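Local coordinates for possible transcriptional regulator, ArsR family protein (Rhodococcus sp. RHA1, PDB 3F6V), which probably acts as a DNA-binding transcriptional regulator of the ArsR family, whose winged helix-turn-helix subunits pair into a dimer, at residues 69-74 and 111-116; 61-66 and 90-95; 50-55 and 120-125. All coordinates share one frame; numbering follows the deposited sequence.

Contact 1. Residues 69-74 and 111-116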
ATOM      1  N   SER A  69      -5.738  -2.140  19.434  1.00 14.92           N
ATOM      2  CA  SER A  69      -6.298  -2.138  20.777  0.50 15.73           C
ATOM      3  C   SER A  69      -6.322  -3.542  21.414  1.00 15.56           C
ATOM      4  O   SER A  69      -6.836  -3.719  22.533  1.00 17.35           O
ATOM      5  CB  SER A  69      -7.705  -1.549  20.733  0.50 16.87           C
ATOM      6  OG  SER A  69      -8.636  -2.576  20.465  0.50 18.56           O
ATOM      7  N   GLY A  70      -5.747  -4.532  20.733  1.00 15.08           N
ATOM      8  CA  GLY A  70      -5.581  -5.864  21.284  1.00 16.07           C
ATOM      9  C   GLY A  70      -6.228  -6.922  20.404  1.00 15.46           C
ATOM     10  O   GLY A  70      -6.950  -6.610  19.429  1.00 15.76           O
ATOM     11  N   GLU A  71      -5.985  -8.164  20.805  1.00 15.46           N
ATOM     12  CA  GLU A  71      -6.499  -9.327  20.120  0.50 16.15           C
ATOM     13  C   GLU A  71      -8.025  -9.306  20.161  1.00 16.64           C
ATOM     14  O   GLU A  71      -8.641  -8.999  21.225  1.00 18.64           O
ATOM     15  CB  GLU A  71      -5.929 -10.561  20.805  0.50 16.85           C
ATOM     16  CG  GLU A  71      -6.119 -11.863  20.082  0.50 16.64           C
ATOM     17  CD  GLU A  71      -6.005 -13.043  21.039  0.50 15.10           C
ATOM     18  OE1 GLU A  71      -6.602 -12.986  22.140  0.50 17.71           O
ATOM     19  OE2 GLU A  71      -5.321 -14.023  20.708  0.50 19.02           O
ATOM     20  N   GLN A  72      -8.647  -9.567  19.018  1.00 14.82           N
ATOM     21  CA  GLN A  72     -10.118  -9.501  18.846  1.00 15.92           C
ATOM     22  C   GLN A  72     -10.706 -10.595  18.001  1.00 15.22           C
ATOM     23  O   GLN A  72     -10.001 -11.203  17.175  1.00 15.67           O
ATOM     24  CB  GLN A  72     -10.508  -8.146  18.278  1.00 17.44           C
ATOM     25  CG  GLN A  72     -10.198  -7.004  19.264  1.00 20.29           C
ATOM     26  CD  GLN A  72     -10.218  -5.647  18.612  1.00 24.87           C
ATOM     27  OE1 GLN A  72     -11.260  -5.186  18.130  1.00 29.28           O
ATOM     28  NE2 GLN A  72      -9.032  -4.992  18.548  1.00 22.61           N
ATOM     29  N   THR A  73     -12.010 -10.868  18.194  1.00 15.47           N
ATOM     30  CA  THR A  73     -12.663 -11.887  17.415  1.00 14.75           C
ATOM     31  C   THR A  73     -13.034 -11.402  16.068  1.00 15.56           C
ATOM     32  O   THR A  73     -13.211 -10.190  15.776  1.00 16.24           O
ATOM     33  CB  THR A  73     -13.963 -12.405  18.064  1.00 14.76           C
ATOM     34  OG1 THR A  73     -14.941 -11.351  18.026  1.00 16.03           O
ATOM     35  CG2 THR A  73     -13.695 -12.846  19.524  1.00 15.96           C
ATOM     36  N   VAL A  74     -13.138 -12.376  15.205  1.00 17.84           N
ATOM     37  CA  VAL A  74     -13.625 -12.109  13.887  1.00 18.35           C
ATOM     38  C   VAL A  74     -14.963 -11.345  13.909  1.00 19.48           C
ATOM     39  O   VAL A  74     -15.109 -10.322  13.280  1.00 21.26           O
ATOM     40  CB  VAL A  74     -13.722 -13.387  13.066  1.00 18.82           C
ATOM     41  CG1 VAL A  74     -14.448 -13.067  11.812  1.00 19.37           C
ATOM     42  CG2 VAL A  74     -12.348 -13.955  12.766  1.00 19.67           C
ATOM     43  N   TYR A 111      -9.785 -15.699  17.275  1.00 14.07           N
ATOM     44  CA  TYR A 111      -9.173 -14.420  17.621  1.00 13.48           C
ATOM     45  C   TYR A 111      -8.017 -14.099  16.694  1.00 12.90           C
ATOM     46  O   TYR A 111      -7.275 -15.005  16.293  1.00 14.81           O
ATOM     47  CB  TYR A 111      -8.604 -14.495  19.025  1.00 15.04           C
ATOM     48  CG  TYR A 111      -9.638 -14.587  20.119  1.00 13.25           C
ATOM     49  CD1 TYR A 111     -10.211 -13.452  20.689  1.00 15.03           C
ATOM     50  CD2 TYR A 111     -10.043 -15.828  20.576  1.00 16.86           C
ATOM     51  CE1 TYR A 111     -11.134 -13.542  21.754  1.00 15.08           C
ATOM     52  CE2 TYR A 111     -10.984 -15.948  21.591  1.00 15.11           C
ATOM     53  CZ  TYR A 111     -11.519 -14.827  22.163  1.00 14.69           C
ATOM     54  OH  TYR A 111     -12.468 -14.974  23.183  1.00 17.04           O
ATOM     55  N   TYR A 112      -7.863 -12.821  16.371  1.00 12.30           N
ATOM     56  CA  TYR A 112      -6.716 -12.349  15.575  1.00 11.67           C
ATOM     57  C   TYR A 112      -5.985 -11.278  16.344  1.00 11.57           C
ATOM     58  O   TYR A 112      -6.582 -10.500  17.065  1.00 13.27           O
ATOM     59  CB  TYR A 112      -7.201 -11.790  14.241  1.00 13.10           C
ATOM     60  CG  TYR A 112      -7.481 -12.898  13.248  1.00 14.00           C
ATOM     61  CD1 TYR A 112      -6.445 -13.458  12.489  1.00 15.35           C
ATOM     62  CD2 TYR A 112      -8.754 -13.420  13.119  1.00 15.76           C
ATOM     63  CE1 TYR A 112      -6.677 -14.506  11.624  1.00 15.86           C
ATOM     64  CE2 TYR A 112      -9.029 -14.489  12.220  1.00 16.93           C
ATOM     65  CZ  TYR A 112      -7.965 -15.041  11.505  1.00 16.42           C
ATOM     66  OH  TYR A 112      -8.187 -16.064  10.617  1.00 20.30           O
ATOM     67  N   ARG A 113      -4.668 -11.232  16.171  1.00 12.61           N
ATOM     68  CA  ARG A 113      -3.824 -10.224  16.796  1.00 11.59           C
ATOM     69  C   ARG A 113      -2.725  -9.816  15.800  1.00 11.94           C
ATOM     70  O   ARG A 113      -2.343 -10.595  14.922  1.00 12.04           O
ATOM     71  CB  ARG A 113      -3.200 -10.785  18.083  1.00 12.60           C
ATOM     72  CG  ARG A 113      -2.188 -11.911  17.867  1.00 14.02           C
ATOM     73  CD  ARG A 113      -1.881 -12.534  19.246  1.00 14.74           C
ATOM     74  NE  ARG A 113      -0.791 -13.508  19.185  1.00 16.24           N
ATOM     75  CZ  ARG A 113      -0.928 -14.787  18.830  1.00 15.17           C
ATOM     76  NH1 ARG A 113      -2.138 -15.297  18.531  1.00 16.79           N
ATOM     77  NH2 ARG A 113       0.140 -15.585  18.831  1.00 17.58           N
ATOM     78  N   LEU A 114      -2.217  -8.608  15.980  1.00 12.04           N
ATOM     79  CA  LEU A 114      -1.122  -8.132  15.130  1.00 12.44           C
ATOM     80  C   LEU A 114       0.153  -8.867  15.410  1.00 13.02           C
ATOM     81  O   LEU A 114       0.454  -9.208  16.572  1.00 13.30           O
ATOM     82  CB  LEU A 114      -0.898  -6.615  15.330  1.00 12.47           C
ATOM     83  CG  LEU A 114      -2.026  -5.762  14.740  1.00 12.72           C
ATOM     84  CD1 LEU A 114      -1.992  -4.355  15.236  1.00 15.04           C
ATOM     85  CD2 LEU A 114      -2.018  -5.811  13.237  1.00 15.52           C
ATOM     86  N   ASP A 115       0.941  -9.124  14.338  1.00 11.61           N
ATOM     87  CA  ASP A 115       2.250  -9.738  14.487  1.00 11.86           C
ATOM     88  C   ASP A 115       3.339  -8.671  14.262  1.00 11.59           C
ATOM     89  O   ASP A 115       3.523  -8.219  13.106  1.00 12.13           O
ATOM     90  CB  ASP A 115       2.402 -10.860  13.462  1.00 12.04           C
ATOM     91  CG  ASP A 115       3.648 -11.662  13.664  1.00 13.60           C
ATOM     92  OD1 ASP A 115       4.575 -11.190  14.386  1.00 16.78           O
ATOM     93  OD2 ASP A 115       3.666 -12.819  13.141  1.00 15.93           O
ATOM     94  N   PRO A 116       4.089  -8.264  15.310  1.00 11.48           N
ATOM     95  CA  PRO A 116       5.184  -7.295  15.118  1.00 11.03           C
ATOM     96  C   PRO A 116       6.174  -7.671  14.022  1.00 12.20           C
ATOM     97  O   PRO A 116       6.733  -6.777  13.391  1.00 12.67           O
ATOM     98  CB  PRO A 116       5.885  -7.299  16.473  1.00 13.00           C
ATOM     99  CG  PRO A 116       4.763  -7.603  17.431  1.00 14.26           C
ATOM    100  CD  PRO A 116       3.907  -8.626  16.749  1.00 12.66           C
TER
HETATM  101  O   HOH W   1      -4.747 -14.125  18.103  1.00 18.04           O
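Gln72 and Tyr112 form an antiparallel hydrogen-bonded pair, gripped by two nearly straight backbone bonds: Gln72 N gives to Tyr112 O at 3.0 Å, and Tyr112 N to Gln72 O at 2.8 Å. Thr73 and Tyr111 follow as the non-hydrogen-bonded pair, with Thr73 CG2 alongside the phenol ring, 3.5 Å from Tyr111 CE1. Val74 CG2 comes to the edge of the other tyrosine ring, in its plane and 3.4 Å from Tyr112 CE2. Through this pairing the short strand 72-73 joins the two-stranded wing, 101-106 and 109-114, completing the small sheet of a winged helix-turn-helix domain. Glu71, in one of two modelled conformers, has CG anti to its N (chi1 -168°), which carries the extended chain across Tyr111 until CD is 3.6 Å from Tyr111 CB. A water lies 2.7 Å from Glu71 OE2 and accepts from Arg113 NH1 at 2.9 Å, at the edge of the guanidinium and in its plane. The carboxylate's direct salt bridge is with Arg104 of strand 101-106, which also makes a cation-pi contact with Tyr111. Farther out, Gln72 NE2 gives to Gly70 O at 2.8 Å, while Thr73 OG1 takes Asn76 N and so N-caps helix 74-78.

Contact 2. Residues 61-66 and 90-95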
ATOM      1  N   ARG A  61      -6.363  -2.091   5.936  1.00 12.73           N
ATOM      2  CA  ARG A  61      -5.756  -1.017   6.746  1.00 12.73           C
ATOM      3  C   ARG A  61      -6.539  -0.797   8.009  1.00 12.82           C
ATOM      4  O   ARG A  61      -5.941  -0.651   9.100  1.00 12.60           O
ATOM      5  CB  ARG A  61      -5.675   0.323   6.009  1.00 13.86           C
ATOM      6  CG  ARG A  61      -4.745   0.241   4.812  1.00 13.49           C
ATOM      7  CD  ARG A  61      -4.312   1.599   4.314  1.00 15.38           C
ATOM      8  NE  ARG A  61      -5.323   2.582   4.062  1.00 15.05           N
ATOM      9  CZ  ARG A  61      -5.705   3.017   2.844  1.00 14.64           C
ATOM     10  NH1 ARG A  61      -5.304   2.426   1.724  1.00 16.50           N
ATOM     11  NH2 ARG A  61      -6.507   4.042   2.750  1.00 16.96           N
ATOM     12  N   ARG A  62      -7.863  -0.746   7.854  1.00 13.23           N
ATOM     13  CA  ARG A  62      -8.703  -0.468   9.032  1.00 14.06           C
ATOM     14  C   ARG A  62      -8.657  -1.653  10.003  1.00 13.82           C
ATOM     15  O   ARG A  62      -8.621  -1.444  11.209  1.00 14.54           O
ATOM     16  CB  ARG A  62     -10.145  -0.191   8.608  1.00 14.77           C
ATOM     17  CG  ARG A  62     -11.063   0.186   9.752  1.00 18.28           C
ATOM     18  CD  ARG A  62     -10.641   1.475  10.429  1.00 23.36           C
ATOM     19  NE  ARG A  62     -11.487   1.791  11.580  1.00 26.50           N
ATOM     20  CZ  ARG A  62     -11.020   2.283  12.726  1.00 29.51           C
ATOM     21  NH1 ARG A  62      -9.706   2.521  12.889  1.00 30.94           N
ATOM     22  NH2 ARG A  62     -11.869   2.539  13.712  1.00 32.69           N
ATOM     23  N   LEU A  63      -8.618  -2.882   9.483  1.00 13.21           N
ATOM     24  CA  LEU A  63      -8.547  -4.043  10.386  1.00 12.88           C
ATOM     25  C   LEU A  63      -7.241  -3.989  11.191  1.00 13.03           C
ATOM     26  O   LEU A  63      -7.228  -4.257  12.397  1.00 13.00           O
ATOM     27  CB  LEU A  63      -8.598  -5.348   9.614  1.00 13.38           C
ATOM     28  CG  LEU A  63      -9.971  -5.755   9.092  1.00 13.02           C
ATOM     29  CD1 LEU A  63      -9.886  -6.840   8.038  1.00 15.74           C
ATOM     30  CD2 LEU A  63     -10.854  -6.239  10.264  1.00 14.88           C
ATOM     31  N   VAL A  64      -6.132  -3.622  10.538  1.00 12.66           N
ATOM     32  CA  VAL A  64      -4.869  -3.490  11.245  1.00 12.58           C
ATOM     33  C   VAL A  64      -4.975  -2.411  12.344  1.00 13.28           C
ATOM     34  O   VAL A  64      -4.502  -2.636  13.473  1.00 14.27           O
ATOM     35  CB  VAL A  64      -3.709  -3.216  10.208  1.00 12.68           C
ATOM     36  CG1 VAL A  64      -2.483  -2.659  10.893  1.00 13.03           C
ATOM     37  CG2 VAL A  64      -3.392  -4.522   9.453  1.00 15.25           C
ATOM     38  N   GLN A  65      -5.572  -1.250  12.021  1.00 12.74           N
ATOM     39  CA  GLN A  65      -5.786  -0.214  13.058  1.00 13.47           C
ATOM     40  C   GLN A  65      -6.629  -0.716  14.210  1.00 14.68           C
ATOM     41  O   GLN A  65      -6.254  -0.503  15.373  1.00 15.86           O
ATOM     42  CB  GLN A  65      -6.463   0.978  12.461  1.00 14.08           C
ATOM     43  CG  GLN A  65      -5.542   1.738  11.503  1.00 14.80           C
ATOM     44  CD  GLN A  65      -6.217   2.961  11.007  1.00 15.21           C
ATOM     45  OE1 GLN A  65      -7.456   2.955  10.815  1.00 20.18           O
ATOM     46  NE2 GLN A  65      -5.445   4.038  10.795  1.00 15.68           N
ATOM     47  N   LEU A  66      -7.720  -1.400  13.900  1.00 14.44           N
ATOM     48  CA  LEU A  66      -8.581  -1.910  14.957  1.00 14.68           C
ATOM     49  C   LEU A  66      -7.835  -2.850  15.892  1.00 13.66           C
ATOM     50  O   LEU A  66      -8.032  -2.826  17.126  1.00 16.14           O
ATOM     51  CB  LEU A  66      -9.818  -2.566  14.371  1.00 15.20           C
ATOM     52  CG  LEU A  66     -10.818  -1.633  13.732  1.00 16.35           C
ATOM     53  CD1 LEU A  66     -11.802  -2.418  12.872  1.00 19.01           C
ATOM     54  CD2 LEU A  66     -11.569  -0.762  14.771  1.00 18.75           C
ATOM     55  N   GLN A  90     -12.102 -13.455   5.341  0.50 16.96           N
ATOM     56  CA  GLN A  90     -11.197 -13.650   4.204  0.50 16.53           C
ATOM     57  C   GLN A  90     -10.067 -12.614   4.189  0.50 15.50           C
ATOM     58  O   GLN A  90      -8.921 -12.969   3.892  0.50 15.33           O
ATOM     59  CB  GLN A  90     -11.950 -13.623   2.876  0.50 16.72           C
ATOM     60  CG  GLN A  90     -11.054 -13.800   1.670  0.50 19.43           C
ATOM     61  CD  GLN A  90     -11.842 -13.850   0.359  0.50 25.63           C
ATOM     62  OE1 GLN A  90     -12.652 -12.958   0.062  0.50 27.77           O
ATOM     63  NE2 GLN A  90     -11.596 -14.892  -0.440  0.50 27.94           N
ATOM     64  N   HIS A  91     -10.389 -11.354   4.495  1.00 14.52           N
ATOM     65  CA  HIS A  91      -9.333 -10.299   4.629  1.00 14.06           C
ATOM     66  C   HIS A  91      -8.358 -10.712   5.733  1.00 13.01           C
ATOM     67  O   HIS A  91      -7.132 -10.565   5.569  1.00 12.55           O
ATOM     68  CB  HIS A  91      -9.908  -8.958   4.987  1.00 14.08           C
ATOM     69  CG  HIS A  91     -10.533  -8.262   3.841  1.00 13.72           C
ATOM     70  ND1 HIS A  91      -9.808  -7.851   2.743  1.00 14.24           N
ATOM     71  CD2 HIS A  91     -11.806  -7.858   3.630  1.00 16.87           C
ATOM     72  CE1 HIS A  91     -10.614  -7.229   1.898  1.00 16.25           C
ATOM     73  NE2 HIS A  91     -11.833  -7.219   2.411  1.00 19.48           N
ATOM     74  N   LEU A  92      -8.876 -11.230   6.872  1.00 12.45           N
ATOM     75  CA  LEU A  92      -7.978 -11.666   7.957  1.00 12.39           C
ATOM     76  C   LEU A  92      -7.091 -12.842   7.554  1.00 13.27           C
ATOM     77  O   LEU A  92      -5.935 -12.914   8.000  1.00 12.99           O
ATOM     78  CB  LEU A  92      -8.752 -11.969   9.248  1.00 13.23           C
ATOM     79  CG  LEU A  92      -9.299 -10.665   9.878  1.00 11.48           C
ATOM     80  CD1 LEU A  92     -10.455 -11.014  10.858  1.00 14.55           C
ATOM     81  CD2 LEU A  92      -8.236  -9.843  10.607  1.00 14.40           C
ATOM     82  N   ARG A  93      -7.604 -13.751   6.716  1.00 14.19           N
ATOM     83  CA  ARG A  93      -6.804 -14.863   6.185  0.50 14.52           C
ATOM     84  C   ARG A  93      -5.661 -14.355   5.290  1.00 13.97           C
ATOM     85  O   ARG A  93      -4.536 -14.866   5.335  1.00 12.91           O
ATOM     86  CB  ARG A  93      -7.689 -15.820   5.377  0.50 15.10           C
ATOM     87  CG  ARG A  93      -6.974 -17.060   4.870  0.50 18.51           C
ATOM     88  CD  ARG A  93      -7.891 -17.956   4.030  0.50 23.77           C
ATOM     89  NE  ARG A  93      -7.134 -18.904   3.202  0.50 28.71           N
ATOM     90  CZ  ARG A  93      -6.789 -20.126   3.601  0.50 29.87           C
ATOM     91  NH1 ARG A  93      -7.136 -20.550   4.812  0.50 31.77           N
ATOM     92  NH2 ARG A  93      -6.099 -20.923   2.794  0.50 30.93           N
ATOM     93  N   VAL A  94      -5.979 -13.348   4.468  1.00 12.86           N
ATOM     94  CA  VAL A  94      -4.947 -12.747   3.596  1.00 12.57           C
ATOM     95  C   VAL A  94      -3.872 -12.082   4.469  1.00 11.23           C
ATOM     96  O   VAL A  94      -2.643 -12.247   4.228  1.00 12.12           O
ATOM     97  CB  VAL A  94      -5.573 -11.781   2.588  1.00 13.48           C
ATOM     98  CG1 VAL A  94      -4.492 -11.131   1.747  1.00 16.40           C
ATOM     99  CG2 VAL A  94      -6.478 -12.541   1.602  1.00 14.34           C
ATOM    100  N   LEU A  95      -4.295 -11.326   5.488  1.00 10.40           N
ATOM    101  CA  LEU A  95      -3.335 -10.660   6.362  1.00 10.49           C
ATOM    102  C   LEU A  95      -2.492 -11.731   7.106  1.00  9.81           C
ATOM    103  O   LEU A  95      -1.309 -11.526   7.399  1.00 11.02           O
ATOM    104  CB  LEU A  95      -4.083  -9.827   7.387  1.00 10.71           C
ATOM    105  CG  LEU A  95      -4.612  -8.526   6.785  1.00 10.05           C
ATOM    106  CD1 LEU A  95      -5.617  -7.898   7.776  1.00 12.31           C
ATOM    107  CD2 LEU A  95      -3.486  -7.539   6.571  1.00 12.50           C
TER
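Leu63 reaches from helix 61-66 onto helix 90-95 and meets three of its residues, in a contact made across the segments by apolar groups. The axes of the two short segments stand 10.8 Å apart and are almost perpendicular, with a signed crossing angle of -80°. A chi1 of -76° sets Leu63 CG beside its own backbone N and leads the branch toward the other helix, where CD1 stops 3.7 Å from His91 CB. The same methyl lies 4.3 Å from Leu92 CD2. Lower on the side chain, Leu63 CB is 4.3 Å from Leu95 CD1. Leu95 is shared: its second methyl, CD2, approaches Val64 CG2 at 4.2 Å. These are ordinary van der Waals contacts, and Leu63, Val64, Leu92 and Leu95 are all buried.

Among polar groups, His91 ND1 links the two helices by a weak hydrogen bond to Arg60, just before 61-66. Arg62 NH1 gives to Gln65 OE1 within its own helix at 3.1 Å, arriving well above the carbonyl plane, while Leu66 CD2 lies over one face of the guanidinium. Gln65 NE2 bonds to Phe129 O of the second subunit.

Helix 85-97 is the second helix of the helix-turn-helix, probably the one that reads DNA, as in relatives. Helix 74-78 packs against both helices, with Leu77 on Leu63 and Leu92; strand 109-114 adds Leu114 against Val64 and Tyr112 against Leu92, and Leu134 of the second subunit packs on Val64.

Contact 3. Residues 50-55 and 120-125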
ATOM      1  N   ASP A  50       3.537  -9.616  -0.805  1.00 24.46           N
ATOM      2  CA  ASP A  50       4.212  -8.434  -0.361  1.00 21.70           C
ATOM      3  C   ASP A  50       3.367  -7.763   0.739  1.00 19.03           C
ATOM      4  O   ASP A  50       2.196  -7.465   0.500  1.00 18.59           O
ATOM      5  CB  ASP A  50       4.366  -7.515  -1.604  1.00 21.69           C
ATOM      6  CG  ASP A  50       4.999  -6.186  -1.291  1.00 20.04           C
ATOM      7  OD1 ASP A  50       4.342  -5.347  -0.652  1.00 17.98           O
ATOM      8  OD2 ASP A  50       6.148  -5.950  -1.746  1.00 23.86           O
ATOM      9  N   GLN A  51       3.928  -7.491   1.922  1.00 17.39           N
ATOM     10  CA  GLN A  51       3.133  -7.042   3.064  1.00 17.17           C
ATOM     11  C   GLN A  51       2.529  -5.703   2.789  1.00 15.24           C
ATOM     12  O   GLN A  51       1.467  -5.397   3.318  1.00 16.01           O
ATOM     13  CB  GLN A  51       3.983  -6.894   4.344  1.00 16.22           C
ATOM     14  CG  GLN A  51       4.379  -8.206   5.006  1.00 17.92           C
ATOM     15  CD  GLN A  51       5.605  -8.823   4.465  1.00 19.71           C
ATOM     16  OE1 GLN A  51       6.234  -8.334   3.515  1.00 21.67           O
ATOM     17  NE2 GLN A  51       5.989  -9.905   5.080  1.00 28.63           N
ATOM     18  N   LEU A  52       3.258  -4.821   2.075  1.00 14.49           N
ATOM     19  CA  LEU A  52       2.744  -3.509   1.832  1.00 14.24           C
ATOM     20  C   LEU A  52       1.590  -3.553   0.836  1.00 14.00           C
ATOM     21  O   LEU A  52       0.585  -2.920   1.048  1.00 13.48           O
ATOM     22  CB  LEU A  52       3.900  -2.613   1.374  1.00 13.94           C
ATOM     23  CG  LEU A  52       3.504  -1.190   0.963  1.00 13.64           C
ATOM     24  CD1 LEU A  52       2.776  -0.410   2.016  1.00 17.02           C
ATOM     25  CD2 LEU A  52       4.791  -0.482   0.638  1.00 16.21           C
ATOM     26  N   GLU A  53       1.718  -4.323  -0.235  1.00 13.58           N
ATOM     27  CA  GLU A  53       0.614  -4.477  -1.172  1.00 12.76           C
ATOM     28  C   GLU A  53      -0.627  -5.034  -0.453  1.00 12.21           C
ATOM     29  O   GLU A  53      -1.724  -4.532  -0.631  1.00 13.42           O
ATOM     30  CB  GLU A  53       1.038  -5.375  -2.330  1.00 14.98           C
ATOM     31  CG  GLU A  53      -0.039  -5.626  -3.345  1.00 17.21           C
ATOM     32  CD  GLU A  53       0.425  -6.526  -4.486  1.00 22.70           C
ATOM     33  OE1 GLU A  53       1.390  -7.300  -4.316  1.00 24.60           O
ATOM     34  OE2 GLU A  53      -0.229  -6.467  -5.550  1.00 26.10           O
ATOM     35  N   VAL A  54      -0.444  -6.075   0.353  1.00 12.22           N
ATOM     36  CA  VAL A  54      -1.592  -6.678   1.060  1.00 12.36           C
ATOM     37  C   VAL A  54      -2.225  -5.719   2.058  1.00 11.27           C
ATOM     38  O   VAL A  54      -3.466  -5.547   2.113  1.00 12.53           O
ATOM     39  CB  VAL A  54      -1.139  -7.972   1.780  1.00 12.06           C
ATOM     40  CG1 VAL A  54      -2.196  -8.442   2.808  1.00 13.73           C
ATOM     41  CG2 VAL A  54      -0.878  -9.036   0.728  1.00 13.71           C
ATOM     42  N   ALA A  55      -1.382  -5.082   2.838  1.00 11.87           N
ATOM     43  CA  ALA A  55      -1.889  -4.214   3.914  1.00 12.51           C
ATOM     44  C   ALA A  55      -2.607  -2.992   3.403  1.00 11.82           C
ATOM     45  O   ALA A  55      -3.466  -2.439   4.087  1.00 14.22           O
ATOM     46  CB  ALA A  55      -0.784  -3.785   4.852  1.00 15.20           C
ATOM     47  N   ALA A 120       7.030  -4.988  11.152  1.00 10.49           N
ATOM     48  CA  ALA A 120       8.368  -4.462  10.921  1.00 10.11           C
ATOM     49  C   ALA A 120       8.707  -4.573   9.423  1.00 11.33           C
ATOM     50  O   ALA A 120       9.338  -3.642   8.884  1.00 11.90           O
ATOM     51  CB  ALA A 120       9.381  -5.210  11.766  1.00 11.14           C
ATOM     52  N   GLN A 121       8.318  -5.662   8.768  1.00 11.77           N
ATOM     53  CA  GLN A 121       8.623  -5.774   7.332  0.50 12.88           C
ATOM     54  C   GLN A 121       7.773  -4.808   6.523  1.00 12.38           C
ATOM     55  O   GLN A 121       8.274  -4.178   5.575  1.00 13.42           O
ATOM     56  CB  GLN A 121       8.440  -7.189   6.827  0.50 13.49           C
ATOM     57  CG  GLN A 121       9.392  -8.182   7.416  0.50 17.00           C
ATOM     58  CD  GLN A 121      10.846  -7.775   7.313  0.50 19.18           C
ATOM     59  OE1 GLN A 121      11.602  -7.903   8.278  0.50 23.02           O
ATOM     60  NE2 GLN A 121      11.251  -7.270   6.144  0.50 18.41           N
ATOM     61  N   LEU A 122       6.503  -4.615   6.898  1.00 11.94           N
ATOM     62  CA  LEU A 122       5.662  -3.624   6.262  0.50 11.54           C
ATOM     63  C   LEU A 122       6.315  -2.226   6.334  1.00 10.95           C
ATOM     64  O   LEU A 122       6.399  -1.515   5.310  1.00 11.98           O
ATOM     65  CB  LEU A 122       4.298  -3.682   6.945  0.50 11.48           C
ATOM     66  CG  LEU A 122       3.329  -2.616   6.521  0.50 10.80           C
ATOM     67  CD1 LEU A 122       3.204  -2.714   5.016  0.50 11.10           C
ATOM     68  CD2 LEU A 122       1.988  -2.829   7.232  0.50 11.99           C
ATOM     69  N   ARG A 123       6.743  -1.828   7.531  1.00 11.44           N
ATOM     70  CA  ARG A 123       7.325  -0.512   7.700  0.50 12.26           C
ATOM     71  C   ARG A 123       8.615  -0.400   6.890  1.00 12.27           C
ATOM     72  O   ARG A 123       8.842   0.651   6.260  1.00 13.11           O
ATOM     73  CB  ARG A 123       7.542  -0.194   9.179  0.50 12.25           C
ATOM     74  CG  ARG A 123       7.937   1.267   9.464  0.50 14.88           C
ATOM     75  CD  ARG A 123       6.906   2.231   8.998  0.50 17.65           C
ATOM     76  NE  ARG A 123       7.531   3.369   8.329  0.50 18.51           N
ATOM     77  CZ  ARG A 123       6.939   4.554   8.225  0.50 21.33           C
ATOM     78  NH1 ARG A 123       5.737   4.741   8.773  0.50 20.54           N
ATOM     79  NH2 ARG A 123       7.541   5.560   7.624  0.50 27.55           N
ATOM     80  N   ALA A 124       9.416  -1.477   6.862  1.00 12.76           N
ATOM     81  CA  ALA A 124      10.670  -1.473   6.048  1.00 12.07           C
ATOM     82  C   ALA A 124      10.338  -1.290   4.565  1.00 11.48           C
ATOM     83  O   ALA A 124      11.034  -0.523   3.876  1.00 12.76           O
ATOM     84  CB  ALA A 124      11.507  -2.721   6.285  1.00 13.92           C
ATOM     85  N   LEU A 125       9.303  -1.967   4.070  1.00 11.05           N
ATOM     86  CA  LEU A 125       8.949  -1.839   2.655  1.00 11.58           C
ATOM     87  C   LEU A 125       8.518  -0.421   2.364  1.00 11.07           C
ATOM     88  O   LEU A 125       8.883   0.142   1.323  1.00 11.71           O
ATOM     89  CB  LEU A 125       7.822  -2.804   2.268  1.00 12.03           C
ATOM     90  CG  LEU A 125       8.242  -4.268   2.269  1.00 11.12           C
ATOM     91  CD1 LEU A 125       7.029  -5.147   2.169  1.00 14.85           C
ATOM     92  CD2 LEU A 125       9.226  -4.579   1.153  1.00 14.19           C
TER
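Leu125 lies against the first turn of helix 51-55, and its side chain can be followed atom by atom. CB sits 4.0 Å from Leu52 CB, the two leucines sliding past each other in opposite directions. Its chi1 of -69° sets CG beside the backbone N, and from there CD1 reaches the start of the neighbouring helix, 3.8 Å from Leu52 N. That methyl is also 3.5 Å from Gln51 OE1 and 3.9 Å from Asp50 OD1, beside an amide oxygen and a carboxylate. Asp50 is the N-cap: its OD1 accepts from Glu53 N at 2.8 Å, and its OD2 makes a salt bridge with Arg61 of the second subunit.

One turn back, Leu122 crosses Leu52 at about a right angle. In one of its two modelled conformers Leu122 CD1 lies 3.7 Å from Leu52 CB, and CD2 approaches the methyl of Ala55. Gln51 bends at chi2 (86°), which brings its amide beside Gln121, with Gln51 CD 4.0 Å from Gln121 CB; Gln51 NE2 has a weak hydrogen bond to Ala98 O.

The two short segments run at 99° to each other. N- and C-terminal helices packed together, with Arg61 and Trp130 of the second subunit against them, are consistent with the dimer interface of ArsR-type repressors. Helix 51-55 lies between helix 116-129 and helix 85-97: its Val54 turns to Val94 and Leu95 of the latter, Ala55 and Leu122 both touch Leu100 in the loop after that helix, and Trp130 of the second subunit packs on Leu122.

Contact 2 is the buried one, apolar between two helices, its centre about 4 Å from the centre of the chain; contacts 1 and 3 are partly buried and lie on opposite sides of the chain's centre, their own centres about 18 Å apart. Contact 1 alone uses backbone pairing across its segments, whereas contacts 2 and 3 rely on side-chain packing. Contacts 1 and 2 touch directly: Gln72 NE2 reaches Leu66 O, and Leu92 meets both Tyr112 and Val74. Contact 3 joins contact 2 through Val54, against Val94 and Leu95, and through Ala55 against Arg61; it joins contact 1 through the chain, where strand 109-114 leads into helix 116-129. All three also touch the second subunit.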